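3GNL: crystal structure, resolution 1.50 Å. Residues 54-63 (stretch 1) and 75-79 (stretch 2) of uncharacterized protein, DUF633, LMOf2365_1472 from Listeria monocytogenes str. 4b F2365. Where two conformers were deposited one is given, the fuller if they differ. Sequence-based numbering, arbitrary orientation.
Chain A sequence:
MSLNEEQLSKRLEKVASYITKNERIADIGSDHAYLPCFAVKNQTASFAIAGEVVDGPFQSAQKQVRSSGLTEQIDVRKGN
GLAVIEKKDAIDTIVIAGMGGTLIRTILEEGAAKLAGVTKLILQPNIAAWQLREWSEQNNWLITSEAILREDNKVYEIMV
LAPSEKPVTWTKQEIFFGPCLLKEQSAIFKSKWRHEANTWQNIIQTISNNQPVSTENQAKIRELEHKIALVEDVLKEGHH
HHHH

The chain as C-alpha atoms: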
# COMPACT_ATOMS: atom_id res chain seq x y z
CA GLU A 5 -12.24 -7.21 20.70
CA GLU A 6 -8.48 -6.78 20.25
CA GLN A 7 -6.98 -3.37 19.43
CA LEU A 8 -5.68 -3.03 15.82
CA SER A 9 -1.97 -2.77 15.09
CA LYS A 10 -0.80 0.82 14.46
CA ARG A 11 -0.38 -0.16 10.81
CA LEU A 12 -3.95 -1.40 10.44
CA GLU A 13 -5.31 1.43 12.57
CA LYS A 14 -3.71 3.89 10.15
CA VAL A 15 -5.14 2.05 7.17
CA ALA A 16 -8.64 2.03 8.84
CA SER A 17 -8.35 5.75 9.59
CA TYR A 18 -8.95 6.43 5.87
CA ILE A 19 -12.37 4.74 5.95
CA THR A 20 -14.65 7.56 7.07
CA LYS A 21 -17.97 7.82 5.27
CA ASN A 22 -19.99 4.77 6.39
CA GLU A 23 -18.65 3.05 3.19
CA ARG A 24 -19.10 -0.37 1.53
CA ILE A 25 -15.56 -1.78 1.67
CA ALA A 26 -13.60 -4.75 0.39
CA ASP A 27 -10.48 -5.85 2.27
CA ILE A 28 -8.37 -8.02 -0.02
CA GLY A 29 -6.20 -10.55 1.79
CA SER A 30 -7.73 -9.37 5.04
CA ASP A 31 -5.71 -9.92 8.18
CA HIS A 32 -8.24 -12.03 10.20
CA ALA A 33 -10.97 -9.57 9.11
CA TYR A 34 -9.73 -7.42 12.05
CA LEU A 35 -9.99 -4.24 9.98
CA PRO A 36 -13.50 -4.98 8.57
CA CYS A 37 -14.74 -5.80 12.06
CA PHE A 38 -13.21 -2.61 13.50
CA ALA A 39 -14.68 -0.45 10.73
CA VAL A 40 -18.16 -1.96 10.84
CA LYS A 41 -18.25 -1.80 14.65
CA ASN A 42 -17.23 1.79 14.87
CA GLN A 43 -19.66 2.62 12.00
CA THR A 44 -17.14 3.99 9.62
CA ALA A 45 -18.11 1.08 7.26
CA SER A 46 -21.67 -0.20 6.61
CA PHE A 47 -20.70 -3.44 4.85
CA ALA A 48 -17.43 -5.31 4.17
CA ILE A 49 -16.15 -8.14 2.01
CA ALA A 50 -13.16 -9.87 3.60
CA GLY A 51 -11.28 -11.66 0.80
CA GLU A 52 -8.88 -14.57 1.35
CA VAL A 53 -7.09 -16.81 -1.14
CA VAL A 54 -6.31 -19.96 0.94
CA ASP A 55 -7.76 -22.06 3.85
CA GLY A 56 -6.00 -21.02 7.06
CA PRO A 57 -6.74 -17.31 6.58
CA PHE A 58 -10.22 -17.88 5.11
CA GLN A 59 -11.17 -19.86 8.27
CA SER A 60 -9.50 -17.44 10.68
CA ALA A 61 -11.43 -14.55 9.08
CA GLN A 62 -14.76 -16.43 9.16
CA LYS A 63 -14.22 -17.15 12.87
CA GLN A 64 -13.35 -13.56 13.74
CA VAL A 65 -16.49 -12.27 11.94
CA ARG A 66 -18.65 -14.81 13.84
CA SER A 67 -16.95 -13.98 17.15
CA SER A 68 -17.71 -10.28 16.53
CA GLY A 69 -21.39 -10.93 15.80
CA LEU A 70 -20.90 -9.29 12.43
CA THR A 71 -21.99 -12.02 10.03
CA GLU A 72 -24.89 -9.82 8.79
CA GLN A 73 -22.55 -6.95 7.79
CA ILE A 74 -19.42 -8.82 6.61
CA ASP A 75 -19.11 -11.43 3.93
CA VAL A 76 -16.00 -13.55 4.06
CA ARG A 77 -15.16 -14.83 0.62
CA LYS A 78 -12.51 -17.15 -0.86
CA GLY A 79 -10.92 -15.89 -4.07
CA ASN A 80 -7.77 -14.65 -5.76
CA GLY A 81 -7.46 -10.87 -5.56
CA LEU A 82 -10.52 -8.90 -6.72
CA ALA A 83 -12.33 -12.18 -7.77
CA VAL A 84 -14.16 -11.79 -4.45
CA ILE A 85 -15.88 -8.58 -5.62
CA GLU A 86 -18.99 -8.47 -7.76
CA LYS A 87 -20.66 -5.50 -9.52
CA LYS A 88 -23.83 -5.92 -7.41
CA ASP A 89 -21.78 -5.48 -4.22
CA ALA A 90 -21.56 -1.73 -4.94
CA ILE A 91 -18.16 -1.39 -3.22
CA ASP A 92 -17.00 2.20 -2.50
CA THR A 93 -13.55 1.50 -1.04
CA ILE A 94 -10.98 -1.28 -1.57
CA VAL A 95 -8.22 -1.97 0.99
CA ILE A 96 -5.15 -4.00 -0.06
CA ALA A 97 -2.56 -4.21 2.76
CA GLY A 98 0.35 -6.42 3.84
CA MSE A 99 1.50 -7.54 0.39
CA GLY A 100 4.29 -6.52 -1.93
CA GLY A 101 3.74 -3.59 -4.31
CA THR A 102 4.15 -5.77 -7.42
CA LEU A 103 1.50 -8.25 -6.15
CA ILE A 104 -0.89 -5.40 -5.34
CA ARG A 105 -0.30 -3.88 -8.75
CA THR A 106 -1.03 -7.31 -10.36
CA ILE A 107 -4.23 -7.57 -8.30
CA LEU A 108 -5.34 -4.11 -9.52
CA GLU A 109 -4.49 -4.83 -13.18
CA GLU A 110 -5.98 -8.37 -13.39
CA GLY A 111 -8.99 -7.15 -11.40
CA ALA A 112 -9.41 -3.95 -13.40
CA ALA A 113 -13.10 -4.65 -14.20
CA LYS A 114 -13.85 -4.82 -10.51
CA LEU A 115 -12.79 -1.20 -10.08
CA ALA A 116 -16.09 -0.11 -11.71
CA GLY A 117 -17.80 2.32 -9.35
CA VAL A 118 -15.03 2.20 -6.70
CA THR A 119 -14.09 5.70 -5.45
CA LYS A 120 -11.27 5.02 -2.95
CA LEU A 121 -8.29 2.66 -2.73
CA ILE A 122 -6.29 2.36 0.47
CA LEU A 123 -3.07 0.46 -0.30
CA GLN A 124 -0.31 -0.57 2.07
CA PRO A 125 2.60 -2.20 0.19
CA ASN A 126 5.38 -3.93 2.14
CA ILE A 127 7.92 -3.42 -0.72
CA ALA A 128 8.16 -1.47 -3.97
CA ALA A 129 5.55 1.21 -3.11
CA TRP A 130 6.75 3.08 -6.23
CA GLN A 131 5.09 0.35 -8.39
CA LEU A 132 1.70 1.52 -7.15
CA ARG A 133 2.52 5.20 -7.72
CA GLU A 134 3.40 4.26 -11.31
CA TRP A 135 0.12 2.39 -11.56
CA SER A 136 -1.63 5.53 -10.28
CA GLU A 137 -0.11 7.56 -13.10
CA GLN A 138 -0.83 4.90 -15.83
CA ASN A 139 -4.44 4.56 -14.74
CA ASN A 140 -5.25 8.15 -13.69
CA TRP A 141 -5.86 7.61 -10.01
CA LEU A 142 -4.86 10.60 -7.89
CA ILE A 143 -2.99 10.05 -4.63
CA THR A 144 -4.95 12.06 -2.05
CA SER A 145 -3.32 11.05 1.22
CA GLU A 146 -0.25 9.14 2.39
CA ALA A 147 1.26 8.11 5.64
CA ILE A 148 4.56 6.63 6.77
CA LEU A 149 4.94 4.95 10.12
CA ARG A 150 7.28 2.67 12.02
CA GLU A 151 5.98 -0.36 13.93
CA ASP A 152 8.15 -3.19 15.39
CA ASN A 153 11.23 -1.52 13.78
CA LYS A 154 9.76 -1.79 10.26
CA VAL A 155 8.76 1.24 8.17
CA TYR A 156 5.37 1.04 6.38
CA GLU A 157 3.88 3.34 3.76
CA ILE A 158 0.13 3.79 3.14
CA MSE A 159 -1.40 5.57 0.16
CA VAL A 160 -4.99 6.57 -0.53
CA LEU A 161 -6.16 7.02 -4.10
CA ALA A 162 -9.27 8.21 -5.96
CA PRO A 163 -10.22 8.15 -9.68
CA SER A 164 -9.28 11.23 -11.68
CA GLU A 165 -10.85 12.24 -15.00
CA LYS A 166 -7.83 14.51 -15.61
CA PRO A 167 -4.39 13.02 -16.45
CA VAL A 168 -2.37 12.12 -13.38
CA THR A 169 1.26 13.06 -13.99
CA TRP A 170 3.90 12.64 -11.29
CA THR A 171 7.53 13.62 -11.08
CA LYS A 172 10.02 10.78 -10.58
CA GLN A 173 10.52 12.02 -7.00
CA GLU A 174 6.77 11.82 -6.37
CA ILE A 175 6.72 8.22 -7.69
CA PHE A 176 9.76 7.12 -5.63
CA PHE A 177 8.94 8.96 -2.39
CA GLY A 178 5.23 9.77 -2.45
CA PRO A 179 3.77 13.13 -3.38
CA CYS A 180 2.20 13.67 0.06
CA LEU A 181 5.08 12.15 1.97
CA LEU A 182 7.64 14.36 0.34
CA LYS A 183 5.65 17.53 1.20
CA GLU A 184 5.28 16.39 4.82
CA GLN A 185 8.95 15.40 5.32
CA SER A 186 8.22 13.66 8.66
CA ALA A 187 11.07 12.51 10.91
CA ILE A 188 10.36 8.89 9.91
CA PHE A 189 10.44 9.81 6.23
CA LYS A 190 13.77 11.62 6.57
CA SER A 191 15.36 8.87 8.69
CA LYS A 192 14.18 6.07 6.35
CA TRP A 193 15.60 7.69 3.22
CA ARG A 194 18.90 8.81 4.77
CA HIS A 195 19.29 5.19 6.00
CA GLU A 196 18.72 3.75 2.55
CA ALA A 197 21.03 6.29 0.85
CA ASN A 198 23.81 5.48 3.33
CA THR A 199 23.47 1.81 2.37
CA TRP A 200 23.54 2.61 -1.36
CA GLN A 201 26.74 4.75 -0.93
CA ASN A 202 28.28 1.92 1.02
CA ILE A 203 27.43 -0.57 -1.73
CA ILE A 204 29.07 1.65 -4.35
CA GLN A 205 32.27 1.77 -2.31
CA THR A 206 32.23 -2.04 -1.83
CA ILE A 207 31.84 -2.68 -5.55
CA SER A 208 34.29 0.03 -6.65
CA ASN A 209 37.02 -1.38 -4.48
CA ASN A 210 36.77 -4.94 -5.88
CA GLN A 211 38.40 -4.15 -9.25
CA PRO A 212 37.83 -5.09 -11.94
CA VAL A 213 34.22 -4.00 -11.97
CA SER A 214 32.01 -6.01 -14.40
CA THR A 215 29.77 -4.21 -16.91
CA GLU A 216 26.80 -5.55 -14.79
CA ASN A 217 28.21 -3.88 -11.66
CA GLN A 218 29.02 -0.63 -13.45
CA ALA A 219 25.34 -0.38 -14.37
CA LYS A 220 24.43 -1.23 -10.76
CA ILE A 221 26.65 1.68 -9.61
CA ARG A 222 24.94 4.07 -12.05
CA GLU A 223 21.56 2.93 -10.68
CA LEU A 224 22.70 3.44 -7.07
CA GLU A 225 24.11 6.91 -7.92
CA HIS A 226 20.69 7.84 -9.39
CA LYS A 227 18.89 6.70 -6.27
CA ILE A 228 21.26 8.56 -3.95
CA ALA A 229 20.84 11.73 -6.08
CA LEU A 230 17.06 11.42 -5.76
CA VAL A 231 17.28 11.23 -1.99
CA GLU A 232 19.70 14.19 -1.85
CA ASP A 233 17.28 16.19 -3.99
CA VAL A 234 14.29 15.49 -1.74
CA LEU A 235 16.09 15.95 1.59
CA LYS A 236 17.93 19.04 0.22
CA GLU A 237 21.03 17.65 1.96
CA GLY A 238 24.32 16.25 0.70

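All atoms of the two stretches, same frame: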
# COMPACT_ATOMS: atom_id res chain seq x y z
N VAL A 54 -6.54 -18.57 0.50
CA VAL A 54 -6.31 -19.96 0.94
C VAL A 54 -6.96 -20.30 2.31
O VAL A 54 -7.40 -19.39 3.04
CB VAL A 54 -4.80 -20.30 0.92
CG1 VAL A 54 -4.29 -20.24 -0.52
CG2 VAL A 54 -4.02 -19.36 1.85
N ASP A 55 -6.98 -21.58 2.68
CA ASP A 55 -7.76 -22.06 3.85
C ASP A 55 -7.57 -21.50 5.25
O ASP A 55 -8.59 -21.16 5.91
CB ASP A 55 -7.77 -23.61 3.91
CG ASP A 55 -8.77 -24.19 2.95
OD1 ASP A 55 -9.56 -23.39 2.44
OD2 ASP A 55 -8.81 -25.43 2.71
N GLY A 56 -6.34 -21.48 5.72
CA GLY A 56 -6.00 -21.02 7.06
C GLY A 56 -6.60 -19.64 7.24
O GLY A 56 -7.49 -19.47 8.06
N PRO A 57 -6.17 -18.67 6.42
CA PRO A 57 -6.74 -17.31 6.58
C PRO A 57 -8.24 -17.17 6.27
O PRO A 57 -8.94 -16.33 6.85
CB PRO A 57 -5.90 -16.48 5.62
CG PRO A 57 -4.56 -17.24 5.54
CD PRO A 57 -5.02 -18.68 5.50
N PHE A 58 -8.79 -17.95 5.38
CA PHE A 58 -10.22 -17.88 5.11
C PHE A 58 -10.94 -18.29 6.41
O PHE A 58 -11.84 -17.57 6.89
CB PHE A 58 -10.59 -18.80 3.93
CG PHE A 58 -12.07 -18.90 3.67
CD1 PHE A 58 -12.79 -17.81 3.24
CD2 PHE A 58 -12.72 -20.13 3.78
CE1 PHE A 58 -14.13 -17.86 2.99
CE2 PHE A 58 -14.10 -20.21 3.53
CZ PHE A 58 -14.82 -19.06 3.14
N GLN A 59 -10.54 -19.42 7.01
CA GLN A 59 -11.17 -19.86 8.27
C GLN A 59 -11.00 -18.95 9.46
O GLN A 59 -11.95 -18.73 10.22
CB GLN A 59 -10.70 -21.26 8.64
CG GLN A 59 -11.61 -22.21 8.00
CD GLN A 59 -10.93 -23.17 7.15
OE1 GLN A 59 -10.33 -24.14 7.64
NE2 GLN A 59 -11.04 -22.96 5.84
N SER A 60 -9.81 -18.38 9.61
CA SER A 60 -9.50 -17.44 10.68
C SER A 60 -10.40 -16.21 10.54
O SER A 60 -10.91 -15.67 11.53
CB SER A 60 -8.04 -17.03 10.57
OG SER A 60 -7.17 -17.99 11.16
N ALA A 61 -10.59 -15.74 9.29
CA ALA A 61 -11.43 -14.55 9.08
C ALA A 61 -12.90 -14.84 9.33
O ALA A 61 -13.59 -14.03 9.97
CB ALA A 61 -11.22 -13.96 7.69
N GLN A 62 -13.38 -16.01 8.87
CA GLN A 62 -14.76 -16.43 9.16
C GLN A 62 -15.01 -16.47 10.66
O GLN A 62 -16.08 -15.97 11.12
CB GLN A 62 -15.03 -17.82 8.59
CG GLN A 62 -15.36 -17.86 7.12
CD GLN A 62 -15.44 -19.30 6.57
OE1 GLN A 62 -14.50 -20.08 6.74
NE2 GLN A 62 -16.58 -19.65 5.94
N LYS A 63 -14.05 -16.99 11.41
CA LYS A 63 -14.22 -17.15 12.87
C LYS A 63 -14.20 -15.82 13.58
O LYS A 63 -14.97 -15.62 14.50
CB LYS A 63 -13.22 -18.11 13.49
CG LYS A 63 -13.51 -19.57 13.12
CD LYS A 63 -12.51 -20.49 13.76
CE LYS A 63 -12.81 -21.98 13.47
NZ LYS A 63 -13.90 -22.53 14.35
N ASP A 75 -19.18 -10.21 4.70
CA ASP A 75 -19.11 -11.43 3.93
C ASP A 75 -17.65 -11.82 3.84
O ASP A 75 -16.81 -11.02 3.40
CB ASP A 75 -19.63 -11.22 2.51
CG ASP A 75 -21.17 -11.04 2.41
OD1 ASP A 75 -21.90 -11.40 3.38
OD2 ASP A 75 -21.63 -10.55 1.34
N VAL A 76 -17.33 -13.02 4.27
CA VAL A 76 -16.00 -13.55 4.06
C VAL A 76 -16.04 -14.43 2.84
O VAL A 76 -16.85 -15.37 2.76
CB VAL A 76 -15.48 -14.32 5.28
CG1 VAL A 76 -14.03 -14.82 5.06
CG2 VAL A 76 -15.59 -13.44 6.54
N ARG A 77 -15.18 -14.13 1.88
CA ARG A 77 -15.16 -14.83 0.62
C ARG A 77 -13.78 -15.34 0.22
O ARG A 77 -12.76 -14.65 0.40
CB ARG A 77 -15.67 -13.90 -0.46
CG ARG A 77 -17.12 -13.47 -0.26
CD ARG A 77 -17.61 -12.59 -1.39
NE ARG A 77 -18.87 -11.90 -1.05
CZ ARG A 77 -19.48 -11.01 -1.83
NH1 ARG A 77 -18.95 -10.62 -3.00
NH2 ARG A 77 -20.62 -10.44 -1.43
N LYS A 78 -13.73 -16.56 -0.31
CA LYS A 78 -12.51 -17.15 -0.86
C LYS A 78 -12.36 -16.82 -2.35
O LYS A 78 -13.27 -17.05 -3.15
CB LYS A 78 -12.48 -18.66 -0.63
CG LYS A 78 -11.21 -19.34 -1.17
CD LYS A 78 -10.54 -20.25 -0.14
CE LYS A 78 -11.24 -21.61 -0.02
NZ LYS A 78 -10.39 -22.66 0.64
N GLY A 79 -11.20 -16.27 -2.70
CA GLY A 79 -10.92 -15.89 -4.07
C GLY A 79 -9.54 -15.26 -4.19
O GLY A 79 -8.97 -14.75 -3.20

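A helix packed against a strand that runs the opposite way is a recurring unit of alpha/beta proteins, and this pair illustrates how a few side chains can account for most of the contact between the two. The helix of residues 55-63 and the strand of residues 75-78 have N-to-C directions 171° apart, nearly antiparallel, and their axes approach to 8.6 Å. Val54 occupies the N-cap position, and its O accepts the first of the regular helical bonds, from Phe58 N at 3.1 Å. The register follows from the opposed directions: Phe58 CA lies 6.4 Å from Lys78 CA, and one helical turn later Gln62 CA lies 6.0 Å from Val76 CA. No hydrogen bond crosses between the stretches, so packing of side chains carries most of the contact.

Strand alternation governs which side chains face the helix. Val76 and Lys78 point toward the helix, whereas Arg77 between them points away and turns to its own strand, where its NH2 forms a salt bridge with Asp75 OD2 at 3.0 Å. Arg77 still meets Phe58 through its backbone, with Phe58 CE1 3.8 Å from Arg77 C.

On the helix, Phe58 and Ala61 point toward the strand. Val76 CG1 serves as a shared apolar contact, 3.7 Å from Phe58 CE1, 3.9 Å from Ala61 CB and 3.9 Å from Gln62 CG. The Phe58 ring, with chi1 in the t rotamer, also reaches the strand backbone, its CE1 lying 3.6 Å from Lys78 N. Over one face of the Phe58 ring sits Lys78 CB, 4.1 Å from the ring centroid and 17° off the normal, a CH-pi contact.

Beyond that aliphatic contact, the Lys78 chain extends toward the start of the helix and pairs with Asp55 in a salt bridge. The modelled separation of Asp55 OD1 and Lys78 NZ, 2.1 Å, is too short to be taken literally, so the placement of both atoms is uncertain.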